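Local structure of 2,3-dihydroxybenzoate-AMP ligase (Mycobacterium smegmatis, 5KEI) at residues L472-V482 with L515-V524; R462-L472 with A525-L533. The protein belongs to the ANL superfamily of AMP-binding enzymes, built from a large N-terminal domain and a small C-terminal domain that is probably mobile, as in its relatives. All coordinates share one frame; numbering follows the deposited sequence.

Both contacts lie in the small C-terminal part of the chain and share L472. Coming from the N terminus, the chain first runs through the hairpin 459-468 and the start of helix 469-477, the first half of interaction 2. The same helix then supplies the first half of interaction 1, which closes after strands 482-492 and 498-505, when helix 512-521 packs against it. Interaction 2 closes later, at 525-533, so its larger loop encloses that of interaction 1. The two later segments are also joined directly, by probable hydrogen bonds from H516 NE2 to P530 O and from R529 NH2 to V524 O. Together the contacts tie the hairpin, both helices and the segment leading into strand 532-535 together.

Interaction 1: L472-V482 with L515-V524; sequences LEEHLLTHPSV and LHAHLEQRGV
With chi1 at 176°, H518 carries its imidazole away from its own backbone N toward T478, just past residues 472-477, while T478 holds OG1 between its backbone N and carbonyl carbon, where the ring can meet it. H518 NE2 donates to T478 OG1 over 2.7 Å, with the oxygen close to the imidazole plane, and makes a weak second bond to H475 O. T478 OG1 in turn donates to H475 O at 2.8 Å; a threonine suits this place because its hydroxyl accepts from H518 and donates to the carbonyl of H475. H479 lies over a face of the H518 ring: CB sits above its centre, and the H479 ring turns an edge to the same face in a T-shaped pair with planes 60° apart. R522 CG covers the opposite face near the rim. The two helices belong to the alpha/beta C-terminal domain of the ANL fold, where L472 and L476 of helix 469-477 also pack on strand 498-505. R522, bent at chi3, brings NE into the plane of the H475 ring and donates to ND1 in an almost straight bond of 3.2 Å (172°). This fixes ND1 as the acceptor and steadies the ring's rotation; a weak bond between NE2 and D471 holds its other nitrogen. The methyl T478 CG2 lies over the guanidinium face. V524 CG2 stands above the H475 ring, 3.7 Å from its centroid, a CH-pi contact made after G523, whose positive phi ends helix 512-521 in a Schellman motif. Deeper in, leucines fill the crossing: L519 CD2 meets L476 CD2 at 3.6 Å, and L519 CD1 reaches L472 CD1. Beyond the turn, V482 CG2 rests on L515 CD2 at 3.9 Å.

Interaction 2: R462-L472 with A525-L533; sequences RGGENVSALDL and AAHSRPDAL
The 462-472 backbone leaves strand 459-462 through a type II' turn and returns as strand 465-468, bringing V467 alongside S528, with CA atoms 5.9 Å apart. This beta hairpin, leading into helix 469-477, lies against the irregular segment that joins helix 512-521 to strand 532-535 in the C-terminal domain of the ANL fold. R462 spans the gap with an extended chain (chi1 178°), long enough to meet the D531 carboxylate coming from the opposite direction. The two flat groups are nearly coplanar, their planes 21° apart, and form a salt bridge through the guanidinium edge. It rests on R462 NE, which gives D531 OD2 an almost straight bond of 3.1 Å, using the oxygen's syn lone pair; the modelled approach of NH2 to OD1 is too short to be taken at face value. OD2 also accepts from the backbone N of I499, so an aspartate here joins the hairpin to strand 498-505 as well. E465 folds back at chi2 and lays its carboxylate over a face of the H527 imidazole, stacked but offset toward the rim, with CG 3.2 Å from H527 ND1. Farther along the strand, toward helix 469-477, the branched V467 sets its methyls against S528, CG2 lying 3.4 Å from OG, while CG2 also rests on H527 O. Valine's short, forked side chain suits this buried position close to the opposing backbone. L472 straddles the next carbonyl, its CD1 and CD2 each 3.6 Å from S528 O, and CD2 reaches on to the ring of P530, 4.5 Å from its CG.

Interaction 1: L472-V482 with L515-V524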
loop_
_atom_site.group_PDB
_atom_site.type_symbol
_atom_site.label_atom_id
_atom_site.label_comp_id
_atom_site.label_asym_id
_atom_site.label_seq_id
_atom_site.Cartn_x
_atom_site.Cartn_y
_atom_site.Cartn_z
ATOM N N LEU A 472 -14.031 8.305 -14.685
ATOM C CA LEU A 472 -14.834 9.519 -14.727
ATOM C C LEU A 472 -15.370 9.842 -13.330
ATOM O O LEU A 472 -15.344 10.996 -12.906
ATOM C CB LEU A 472 -15.990 9.385 -15.722
ATOM C CG LEU A 472 -16.943 10.586 -15.743
ATOM C CD1 LEU A 472 -16.189 11.905 -15.889
ATOM C CD2 LEU A 472 -17.970 10.445 -16.854
ATOM N N GLU A 473 -15.851 8.811 -12.634
ATOM C CA GLU A 473 -16.388 8.936 -11.283
ATOM C C GLU A 473 -15.324 9.376 -10.294
ATOM O O GLU A 473 -15.593 10.168 -9.404
ATOM C CB GLU A 473 -16.992 7.613 -10.814
ATOM C CG GLU A 473 -18.383 7.361 -11.323
ATOM C CD GLU A 473 -18.772 5.892 -11.280
ATOM O OE1 GLU A 473 -18.148 5.110 -10.513
ATOM O OE2 GLU A 473 -19.712 5.524 -12.022
ATOM N N GLU A 474 -14.112 8.855 -10.440
ATOM C CA GLU A 474 -13.046 9.254 -9.533
ATOM C C GLU A 474 -12.719 10.745 -9.692
ATOM O O GLU A 474 -12.450 11.422 -8.709
ATOM C CB GLU A 474 -11.801 8.387 -9.746
ATOM C CG GLU A 474 -11.942 6.948 -9.221
ATOM C CD GLU A 474 -12.156 6.880 -7.710
ATOM O OE1 GLU A 474 -11.675 7.787 -6.991
ATOM O OE2 GLU A 474 -12.801 5.914 -7.240
ATOM N N HIS A 475 -12.759 11.242 -10.928
ATOM C CA HIS A 475 -12.505 12.650 -11.245
ATOM C C HIS A 475 -13.540 13.580 -10.623
ATOM O O HIS A 475 -13.210 14.654 -10.117
ATOM C CB HIS A 475 -12.514 12.879 -12.772
ATOM C CG HIS A 475 -11.249 12.480 -13.474
ATOM N ND1 HIS A 475 -10.054 13.134 -13.281
ATOM C CD2 HIS A 475 -11.012 11.521 -14.401
ATOM C CE1 HIS A 475 -9.127 12.584 -14.048
ATOM N NE2 HIS A 475 -9.682 11.603 -14.733
ATOM N N LEU A 476 -14.803 13.171 -10.707
ATOM C CA LEU A 476 -15.916 13.973 -10.209
ATOM C C LEU A 476 -15.866 14.059 -8.697
ATOM O O LEU A 476 -16.170 15.104 -8.125
ATOM C CB LEU A 476 -17.253 13.379 -10.657
ATOM C CG LEU A 476 -17.621 13.523 -12.134
ATOM C CD1 LEU A 476 -18.942 12.838 -12.406
ATOM C CD2 LEU A 476 -17.674 14.995 -12.576
ATOM N N LEU A 477 -15.477 12.950 -8.065
ATOM C CA LEU A 477 -15.356 12.855 -6.616
ATOM C C LEU A 477 -14.297 13.802 -6.035
ATOM O O LEU A 477 -14.365 14.138 -4.859
ATOM C CB LEU A 477 -15.044 11.408 -6.213
ATOM C CG LEU A 477 -16.199 10.413 -6.386
ATOM C CD1 LEU A 477 -15.704 8.983 -6.380
ATOM C CD2 LEU A 477 -17.240 10.619 -5.304
ATOM N N THR A 478 -13.342 14.256 -6.846
ATOM C CA THR A 478 -12.333 15.188 -6.339
ATOM C C THR A 478 -12.880 16.595 -6.170
ATOM O O THR A 478 -12.178 17.482 -5.695
ATOM C CB THR A 478 -11.092 15.271 -7.246
ATOM O OG1 THR A 478 -11.406 15.990 -8.449
ATOM C CG2 THR A 478 -10.554 13.868 -7.561
ATOM N N HIS A 479 -14.126 16.798 -6.584
ATOM C CA HIS A 479 -14.859 18.030 -6.308
ATOM C C HIS A 479 -15.395 17.983 -4.871
ATOM O O HIS A 479 -15.988 16.972 -4.443
ATOM C CB HIS A 479 -15.996 18.193 -7.315
ATOM C CG HIS A 479 -16.527 19.585 -7.441
ATOM N ND1 HIS A 479 -17.272 20.194 -6.453
ATOM C CD2 HIS A 479 -16.463 20.473 -8.463
ATOM C CE1 HIS A 479 -17.623 21.405 -6.851
ATOM N NE2 HIS A 479 -17.150 21.598 -8.070
ATOM N N PRO A 480 -15.173 19.070 -4.111
ATOM C CA PRO A 480 -15.627 19.188 -2.716
ATOM C C PRO A 480 -17.149 19.147 -2.570
ATOM O O PRO A 480 -17.655 18.863 -1.486
ATOM C CB PRO A 480 -15.076 20.551 -2.281
ATOM C CG PRO A 480 -14.869 21.305 -3.560
ATOM C CD PRO A 480 -14.445 20.269 -4.558
ATOM N N SER A 481 -17.872 19.422 -3.647
ATOM C CA SER A 481 -19.330 19.384 -3.598
ATOM C C SER A 481 -19.889 18.007 -3.943
ATOM O O SER A 481 -21.028 17.703 -3.610
ATOM C CB SER A 481 -19.929 20.442 -4.530
ATOM O OG SER A 481 -19.655 21.755 -4.053
ATOM N N VAL A 482 -19.086 17.177 -4.601
ATOM C CA VAL A 482 -19.512 15.820 -4.932
ATOM C C VAL A 482 -19.122 14.825 -3.831
ATOM O O VAL A 482 -17.932 14.497 -3.638
ATOM C CB VAL A 482 -18.917 15.345 -6.268
ATOM C CG1 VAL A 482 -19.461 13.967 -6.626
ATOM C CG2 VAL A 482 -19.211 16.347 -7.372
ATOM N N LEU A 515 -19.133 21.469 -13.065
ATOM C CA LEU A 515 -18.512 20.146 -13.078
ATOM C C LEU A 515 -17.667 19.935 -14.334
ATOM O O LEU A 515 -16.586 19.354 -14.263
ATOM C CB LEU A 515 -19.573 19.051 -12.961
ATOM C CG LEU A 515 -20.118 18.869 -11.539
ATOM C CD1 LEU A 515 -21.174 17.776 -11.453
ATOM C CD2 LEU A 515 -18.982 18.572 -10.581
ATOM N N HIS A 516 -18.159 20.406 -15.480
ATOM C CA HIS A 516 -17.389 20.355 -16.731
ATOM C C HIS A 516 -16.073 21.137 -16.621
ATOM O O HIS A 516 -15.024 20.670 -17.051
ATOM C CB HIS A 516 -18.219 20.901 -17.904
ATOM C CG HIS A 516 -19.005 19.858 -18.638
ATOM N ND1 HIS A 516 -18.821 19.592 -19.981
ATOM C CD2 HIS A 516 -19.978 19.014 -18.223
ATOM C CE1 HIS A 516 -19.648 18.636 -20.353
ATOM N NE2 HIS A 516 -20.362 18.262 -19.303
ATOM N N ALA A 517 -16.131 22.333 -16.048
ATOM C CA ALA A 517 -14.920 23.123 -15.824
ATOM C C ALA A 517 -13.919 22.375 -14.925
ATOM O O ALA A 517 -12.713 22.381 -15.179
ATOM C CB ALA A 517 -15.278 24.468 -15.213
ATOM N N HIS A 518 -14.434 21.734 -13.877
ATOM C CA HIS A 518 -13.604 20.956 -12.953
ATOM C C HIS A 518 -12.949 19.783 -13.660
ATOM O O HIS A 518 -11.787 19.461 -13.401
ATOM C CB HIS A 518 -14.442 20.451 -11.772
ATOM C CG HIS A 518 -13.691 19.560 -10.829
ATOM N ND1 HIS A 518 -12.991 20.045 -9.743
ATOM C CD2 HIS A 518 -13.533 18.213 -10.809
ATOM C CE1 HIS A 518 -12.437 19.035 -9.096
ATOM N NE2 HIS A 518 -12.750 17.913 -9.722
ATOM N N LEU A 519 -13.699 19.135 -14.549
ATOM C CA LEU A 519 -13.150 18.014 -15.310
ATOM C C LEU A 519 -12.049 18.429 -16.285
ATOM O O LEU A 519 -11.119 17.664 -16.523
ATOM C CB LEU A 519 -14.257 17.295 -16.075
ATOM C CG LEU A 519 -15.263 16.626 -15.149
ATOM C CD1 LEU A 519 -16.214 15.778 -15.955
ATOM C CD2 LEU A 519 -14.537 15.801 -14.096
ATOM N N GLU A 520 -12.158 19.628 -16.850
ATOM C CA GLU A 520 -11.195 20.100 -17.840
ATOM C C GLU A 520 -9.857 20.480 -17.192
ATOM O O GLU A 520 -8.786 20.167 -17.719
ATOM C CB GLU A 520 -11.769 21.291 -18.609
ATOM C CG GLU A 520 -10.781 21.933 -19.562
ATOM C CD GLU A 520 -11.303 23.230 -20.141
ATOM O OE1 GLU A 520 -12.192 23.844 -19.508
ATOM O OE2 GLU A 520 -10.824 23.633 -21.226
ATOM N N GLN A 521 -9.934 21.150 -16.045
ATOM C CA GLN A 521 -8.750 21.485 -15.250
ATOM C C GLN A 521 -7.967 20.235 -14.823
ATOM O O GLN A 521 -6.758 20.309 -14.591
ATOM C CB GLN A 521 -9.147 22.296 -14.012
ATOM C CG GLN A 521 -9.762 23.666 -14.323
ATOM C CD GLN A 521 -8.781 24.617 -15.016
ATOM O OE1 GLN A 521 -8.809 24.773 -16.243
ATOM N NE2 GLN A 521 -7.921 25.265 -14.227
ATOM N N ARG A 522 -8.656 19.095 -14.724
ATOM C CA ARG A 522 -8.018 17.836 -14.342
ATOM C C ARG A 522 -7.535 17.044 -15.559
ATOM O O ARG A 522 -6.932 15.985 -15.415
ATOM C CB ARG A 522 -8.982 16.977 -13.509
ATOM C CG ARG A 522 -9.459 17.644 -12.210
ATOM C CD ARG A 522 -10.201 16.657 -11.315
ATOM N NE ARG A 522 -9.455 15.409 -11.179
ATOM C CZ ARG A 522 -8.480 15.235 -10.298
ATOM N NH1 ARG A 522 -8.157 16.231 -9.482
ATOM N NH2 ARG A 522 -7.837 14.080 -10.230
ATOM N N GLY A 523 -7.817 17.552 -16.756
ATOM C CA GLY A 523 -7.343 16.929 -17.978
ATOM C C GLY A 523 -8.293 15.977 -18.687
ATOM O O GLY A 523 -7.857 15.158 -19.480
ATOM N N VAL A 524 -9.588 16.071 -18.408
ATOM C CA VAL A 524 -10.570 15.235 -19.100
ATOM C C VAL A 524 -11.072 15.947 -20.364
ATOM O O VAL A 524 -11.477 17.106 -20.312
ATOM C CB VAL A 524 -11.758 14.891 -18.174
ATOM C CG1 VAL A 524 -12.680 13.857 -18.819
ATOM C CG2 VAL A 524 -11.243 14.392 -16.834
#

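Interaction 2: R462-L472 with A525-L533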
loop_
_atom_site.group_PDB
_atom_site.type_symbol
_atom_site.label_atom_id
_atom_site.label_comp_id
_atom_site.label_asym_id
_atom_site.label_seq_id
_atom_site.Cartn_x
_atom_site.Cartn_y
_atom_site.Cartn_z
ATOM N N ARG A 462 -19.734 6.072 -25.691
ATOM C CA ARG A 462 -20.266 7.382 -26.026
ATOM C C ARG A 462 -19.647 7.925 -27.308
ATOM O O ARG A 462 -18.532 8.444 -27.289
ATOM C CB ARG A 462 -20.021 8.377 -24.889
ATOM C CG ARG A 462 -20.524 9.749 -25.228
ATOM C CD ARG A 462 -20.026 10.870 -24.340
ATOM N NE ARG A 462 -20.867 12.048 -24.572
ATOM C CZ ARG A 462 -20.646 12.972 -25.509
ATOM N NH1 ARG A 462 -19.586 12.900 -26.306
ATOM N NH2 ARG A 462 -21.491 13.977 -25.642
ATOM N N GLY A 463 -20.384 7.832 -28.410
ATOM C CA GLY A 463 -19.826 8.152 -29.707
ATOM C C GLY A 463 -18.695 7.194 -30.028
ATOM O O GLY A 463 -18.809 5.984 -29.823
ATOM N N GLY A 464 -17.590 7.734 -30.523
ATOM C CA GLY A 464 -16.451 6.908 -30.884
ATOM C C GLY A 464 -15.494 6.695 -29.723
ATOM O O GLY A 464 -14.400 6.161 -29.903
ATOM N N GLU A 465 -15.910 7.117 -28.531
ATOM C CA GLU A 465 -15.098 6.946 -27.339
ATOM C C GLU A 465 -15.629 5.830 -26.474
ATOM O O GLU A 465 -16.838 5.670 -26.312
ATOM C CB GLU A 465 -15.035 8.231 -26.525
ATOM C CG GLU A 465 -14.344 9.372 -27.251
ATOM C CD GLU A 465 -12.926 9.033 -27.678
ATOM O OE1 GLU A 465 -12.220 8.340 -26.901
ATOM O OE2 GLU A 465 -12.518 9.485 -28.775
ATOM N N ASN A 466 -14.698 5.046 -25.944
ATOM C CA ASN A 466 -14.988 4.055 -24.928
ATOM C C ASN A 466 -14.597 4.660 -23.590
ATOM O O ASN A 466 -13.432 4.630 -23.198
ATOM C CB ASN A 466 -14.233 2.755 -25.212
ATOM C CG ASN A 466 -14.649 2.123 -26.534
ATOM O OD1 ASN A 466 -15.645 1.404 -26.602
ATOM N ND2 ASN A 466 -13.904 2.423 -27.601
ATOM N N VAL A 467 -15.574 5.257 -22.916
ATOM C CA VAL A 467 -15.304 6.018 -21.708
ATOM C C VAL A 467 -15.388 5.126 -20.477
ATOM O O VAL A 467 -16.321 4.329 -20.345
ATOM C CB VAL A 467 -16.290 7.196 -21.560
ATOM C CG1 VAL A 467 -15.995 7.984 -20.291
ATOM C CG2 VAL A 467 -16.222 8.092 -22.789
ATOM N N SER A 468 -14.414 5.250 -19.581
ATOM C CA SER A 468 -14.480 4.535 -18.310
ATOM C C SER A 468 -15.338 5.307 -17.316
ATOM O O SER A 468 -15.031 6.452 -16.986
ATOM C CB SER A 468 -13.083 4.309 -17.728
ATOM O OG SER A 468 -13.174 3.699 -16.453
ATOM N N ALA A 469 -16.412 4.675 -16.847
ATOM C CA ALA A 469 -17.257 5.267 -15.812
ATOM C C ALA A 469 -16.486 5.408 -14.495
ATOM O O ALA A 469 -16.579 6.421 -13.810
ATOM C CB ALA A 469 -18.509 4.428 -15.603
ATOM N N LEU A 470 -15.725 4.372 -14.165
ATOM C CA LEU A 470 -14.909 4.334 -12.957
ATOM C C LEU A 470 -13.939 5.504 -12.840
ATOM O O LEU A 470 -13.883 6.146 -11.800
ATOM C CB LEU A 470 -14.126 3.020 -12.893
ATOM C CG LEU A 470 -15.022 1.784 -12.861
ATOM C CD1 LEU A 470 -14.161 0.545 -12.723
ATOM C CD2 LEU A 470 -16.065 1.891 -11.732
ATOM N N ASP A 471 -13.164 5.792 -13.879
ATOM C CA ASP A 471 -12.243 6.905 -13.732
ATOM C C ASP A 471 -12.961 8.258 -13.896
ATOM O O ASP A 471 -12.558 9.250 -13.282
ATOM C CB ASP A 471 -11.065 6.786 -14.703
ATOM C CG ASP A 471 -10.051 7.929 -14.532
ATOM O OD1 ASP A 471 -9.527 8.130 -13.398
ATOM O OD2 ASP A 471 -9.772 8.627 -15.535
ATOM N N LEU A 472 -14.031 8.305 -14.685
ATOM C CA LEU A 472 -14.834 9.519 -14.727
ATOM C C LEU A 472 -15.370 9.842 -13.330
ATOM O O LEU A 472 -15.344 10.996 -12.906
ATOM C CB LEU A 472 -15.990 9.385 -15.722
ATOM C CG LEU A 472 -16.943 10.586 -15.743
ATOM C CD1 LEU A 472 -16.189 11.905 -15.889
ATOM C CD2 LEU A 472 -17.970 10.445 -16.854
ATOM N N ALA A 525 -11.034 15.262 -21.500
ATOM C CA ALA A 525 -11.493 15.871 -22.748
ATOM C C ALA A 525 -13.022 15.889 -22.801
ATOM O O ALA A 525 -13.693 15.223 -22.009
ATOM C CB ALA A 525 -10.923 15.141 -23.940
ATOM N N ALA A 526 -13.570 16.659 -23.735
ATOM C CA ALA A 526 -15.011 16.877 -23.787
ATOM C C ALA A 526 -15.758 15.623 -24.227
ATOM O O ALA A 526 -16.983 15.556 -24.109
ATOM C CB ALA A 526 -15.333 18.041 -24.719
ATOM N N HIS A 527 -15.021 14.635 -24.730
ATOM C CA HIS A 527 -15.623 13.398 -25.217
ATOM C C HIS A 527 -15.828 12.380 -24.100
ATOM O O HIS A 527 -16.306 11.269 -24.347
ATOM C CB HIS A 527 -14.768 12.781 -26.326
ATOM C CG HIS A 527 -13.388 12.381 -25.889
ATOM N ND1 HIS A 527 -13.153 11.357 -24.995
ATOM C CD2 HIS A 527 -12.169 12.851 -26.248
ATOM C CE1 HIS A 527 -11.852 11.224 -24.812
ATOM N NE2 HIS A 527 -11.232 12.118 -25.562
ATOM N N SER A 528 -15.445 12.761 -22.884
ATOM C CA SER A 528 -15.633 11.920 -21.712
ATOM C C SER A 528 -16.307 12.680 -20.576
ATOM O O SER A 528 -16.252 12.256 -19.422
ATOM C CB SER A 528 -14.294 11.349 -21.228
ATOM O OG SER A 528 -13.805 10.358 -22.111
ATOM N N ARG A 529 -16.935 13.805 -20.891
ATOM C CA ARG A 529 -17.619 14.565 -19.860
ATOM C C ARG A 529 -19.092 14.202 -19.877
ATOM O O ARG A 529 -19.618 13.828 -20.924
ATOM C CB ARG A 529 -17.397 16.055 -20.064
ATOM C CG ARG A 529 -15.934 16.446 -20.037
ATOM C CD ARG A 529 -15.777 17.947 -20.140
ATOM N NE ARG A 529 -14.415 18.312 -20.497
ATOM C CZ ARG A 529 -14.094 19.414 -21.161
ATOM N NH1 ARG A 529 -15.048 20.258 -21.536
ATOM N NH2 ARG A 529 -12.825 19.666 -21.451
ATOM N N PRO A 530 -19.759 14.268 -18.712
ATOM C CA PRO A 530 -21.159 13.826 -18.658
ATOM C C PRO A 530 -22.062 14.733 -19.491
ATOM O O PRO A 530 -21.851 15.944 -19.480
ATOM C CB PRO A 530 -21.524 13.934 -17.166
ATOM C CG PRO A 530 -20.268 14.235 -16.450
ATOM C CD PRO A 530 -19.322 14.851 -17.438
ATOM N N ASP A 531 -23.037 14.157 -20.185
ATOM C CA ASP A 531 -23.993 14.935 -20.962
ATOM C C ASP A 531 -25.087 15.526 -20.061
ATOM O O ASP A 531 -25.707 16.548 -20.394
ATOM C CB ASP A 531 -24.632 14.075 -22.060
ATOM C CG ASP A 531 -23.604 13.381 -22.940
ATOM O OD1 ASP A 531 -23.013 14.049 -23.823
ATOM O OD2 ASP A 531 -23.396 12.156 -22.748
ATOM N N ALA A 532 -25.329 14.882 -18.922
ATOM C CA ALA A 532 -26.390 15.328 -18.019
ATOM C C ALA A 532 -26.010 15.103 -16.567
ATOM O O ALA A 532 -25.237 14.206 -16.246
ATOM C CB ALA A 532 -27.692 14.621 -18.340
ATOM N N LEU A 533 -26.556 15.932 -15.689
ATOM C CA LEU A 533 -26.261 15.839 -14.267
ATOM C C LEU A 533 -27.556 15.653 -13.485
ATOM O O LEU A 533 -28.500 16.420 -13.668
ATOM C CB LEU A 533 -25.521 17.088 -13.808
ATOM C CG LEU A 533 -25.409 17.297 -12.305
ATOM C CD1 LEU A 533 -24.400 16.323 -11.709
ATOM C CD2 LEU A 533 -25.020 18.729 -12.033
#